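Local coordinates for protein methylase yhhF (Escherichia coli, PDB 2FPO) that methylates the N2 amino group of guanine 966 of 16S rRNA in the assembled 30S particle, using S-adenosyl-L-methionine as methyl donor, at residues A[165-170]-A[185-190]. Residues are numbered along the deposited sequence; the frame is centred on the assembly and turned at random.
Sequences GLPTVP and AYRLYQ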
# COMPACT_ATOMS: atom_id res chain seq x y z
N GLY A 165 -0.40 17.75 -9.64
CA GLY A 165 -1.24 17.31 -10.75
C GLY A 165 -1.48 15.80 -10.77
O GLY A 165 -1.09 15.07 -9.84
N LEU A 166 -2.09 15.32 -11.85
CA LEU A 166 -2.29 13.88 -12.04
C LEU A 166 -0.96 13.23 -12.40
O LEU A 166 -0.24 13.76 -13.25
CB LEU A 166 -3.29 13.61 -13.17
CG LEU A 166 -4.73 14.04 -12.99
CD1 LEU A 166 -5.32 14.34 -14.37
CD2 LEU A 166 -5.57 12.99 -12.25
N PRO A 167 -0.61 12.10 -11.74
CA PRO A 167 0.63 11.43 -12.17
C PRO A 167 0.48 10.78 -13.54
O PRO A 167 -0.62 10.36 -13.92
CB PRO A 167 0.84 10.35 -11.10
CG PRO A 167 -0.56 10.03 -10.62
CD PRO A 167 -1.26 11.39 -10.62
N THR A 168 1.59 10.73 -14.28
CA THR A 168 1.68 9.95 -15.50
C THR A 168 1.50 8.47 -15.12
O THR A 168 2.20 7.92 -14.25
CB THR A 168 3.03 10.24 -16.25
OG1 THR A 168 3.14 11.65 -16.47
CG2 THR A 168 3.09 9.54 -17.62
N VAL A 169 0.50 7.85 -15.75
CA VAL A 169 0.22 6.44 -15.55
C VAL A 169 0.25 5.77 -16.92
O VAL A 169 0.02 6.44 -17.93
CB VAL A 169 -1.14 6.21 -14.78
CG1 VAL A 169 -1.03 6.79 -13.37
CG2 VAL A 169 -2.35 6.85 -15.56
N PRO A 170 0.54 4.46 -16.97
CA PRO A 170 0.48 3.77 -18.28
C PRO A 170 -0.93 3.84 -18.87
O PRO A 170 -1.89 4.08 -18.14
CB PRO A 170 0.85 2.32 -17.93
CG PRO A 170 1.62 2.43 -16.63
CD PRO A 170 0.93 3.53 -15.89
N ALA A 185 -4.33 14.59 -2.83
CA ALA A 185 -5.21 13.81 -3.69
C ALA A 185 -4.99 12.33 -3.43
O ALA A 185 -3.88 11.82 -3.52
CB ALA A 185 -5.00 14.16 -5.15
N TYR A 186 -6.07 11.65 -3.06
CA TYR A 186 -6.05 10.22 -2.77
C TYR A 186 -6.73 9.53 -3.94
O TYR A 186 -7.89 9.81 -4.22
CB TYR A 186 -6.80 9.94 -1.47
CG TYR A 186 -6.27 10.75 -0.30
CD1 TYR A 186 -5.22 10.27 0.48
CD2 TYR A 186 -6.82 11.99 0.02
CE1 TYR A 186 -4.73 11.00 1.54
CE2 TYR A 186 -6.34 12.73 1.09
CZ TYR A 186 -5.30 12.21 1.84
OH TYR A 186 -4.79 12.93 2.89
N ARG A 187 -6.02 8.66 -4.64
CA ARG A 187 -6.54 8.07 -5.87
C ARG A 187 -6.41 6.54 -5.90
O ARG A 187 -5.50 5.98 -5.30
CB ARG A 187 -5.83 8.67 -7.09
CG ARG A 187 -6.02 10.17 -7.24
CD ARG A 187 -5.22 10.72 -8.41
NE ARG A 187 -5.51 12.14 -8.59
CZ ARG A 187 -4.64 13.12 -8.37
NH1 ARG A 187 -3.42 12.85 -7.97
NH2 ARG A 187 -5.00 14.37 -8.57
N LEU A 188 -7.31 5.90 -6.63
CA LEU A 188 -7.26 4.48 -6.88
C LEU A 188 -7.38 4.26 -8.38
O LEU A 188 -8.32 4.76 -9.00
CB LEU A 188 -8.37 3.77 -6.11
CG LEU A 188 -8.31 2.24 -5.99
CD1 LEU A 188 -7.08 1.75 -5.22
CD2 LEU A 188 -9.60 1.76 -5.34
N TYR A 189 -6.37 3.61 -8.95
CA TYR A 189 -6.33 3.30 -10.36
C TYR A 189 -6.68 1.85 -10.55
O TYR A 189 -6.35 1.02 -9.71
CB TYR A 189 -4.95 3.57 -10.98
CG TYR A 189 -4.62 5.04 -11.07
CD1 TYR A 189 -4.89 5.77 -12.22
CD2 TYR A 189 -4.05 5.70 -9.98
CE1 TYR A 189 -4.60 7.13 -12.30
CE2 TYR A 189 -3.76 7.05 -10.03
CZ TYR A 189 -4.04 7.76 -11.18
OH TYR A 189 -3.74 9.10 -11.20
N GLN A 190 -7.38 1.56 -11.64
CA GLN A 190 -7.62 0.19 -12.04
C GLN A 190 -6.86 -0.12 -13.33
O GLN A 190 -6.93 0.62 -14.33
CB GLN A 190 -9.11 -0.08 -12.24
CG GLN A 190 -9.39 -1.56 -12.45
CD GLN A 190 -10.82 -1.94 -12.15
OE1 GLN A 190 -11.09 -2.70 -11.23
NE2 GLN A 190 -11.75 -1.42 -12.94
O HOH W 1 -1.72 15.01 -7.50
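Arg187 and Tyr189 stand up from the same face of strand 184-191 and meet loop 165-170, between strands 154-161 and 173-181. The strand lies between those two in the mixed sheet of this Rossmann-like methyltransferase. No direct hydrogen bond joins the two segments.

From CB, Arg187 places CG anti to its carbonyl carbon (chi1 -62°). The chain then runs extended to NE, so CB, CG and CD form a stem to the loop. NE is the first atom to meet it: CD2 of Leu166 lies 3.8 Å from Arg187 NE. CZ and NH2 of Arg187 also lie near Leu166 CD2, and NH2 is hydrogen-bonded elsewhere. The leucine crosses the arginine at about a right angle, this methyl over one guanidinium face. Ala185 CB sits over the opposite face. NE also forms a salt bridge with Glu178 on strand 173-181. At the tip, Arg187 NH1 lies 3.7 Å from Pro167 CD. A water in the guanidinium plane accepts from Arg187 NH1 at 2.8 Å. The same water donates to Gly165 O, at a short 2.4 Å.

CG1 of Val169 lies over one face of the Tyr189 ring, 4.0 Å from its centroid and 22° off the normal, a CH-pi contact. Val169 CG1 is displaced toward the rim, 3.7 Å from Tyr189 CE1. Pro167 meets the tyrosine tip to tip, its CG 3.4 Å from Tyr189 OH. Pro167 also touches Leu137 and Glu138 of helix 137-146, so it joins that helix to the sheet.

The loop meets the strand mostly by carbon atoms packed on a guanidinium and a phenol, with one bridging water as polar link. Glu178 probably offsets much of the arginine's charge. The N-H groups lie in the guanidinium plane, so its face can take the leucine methyl.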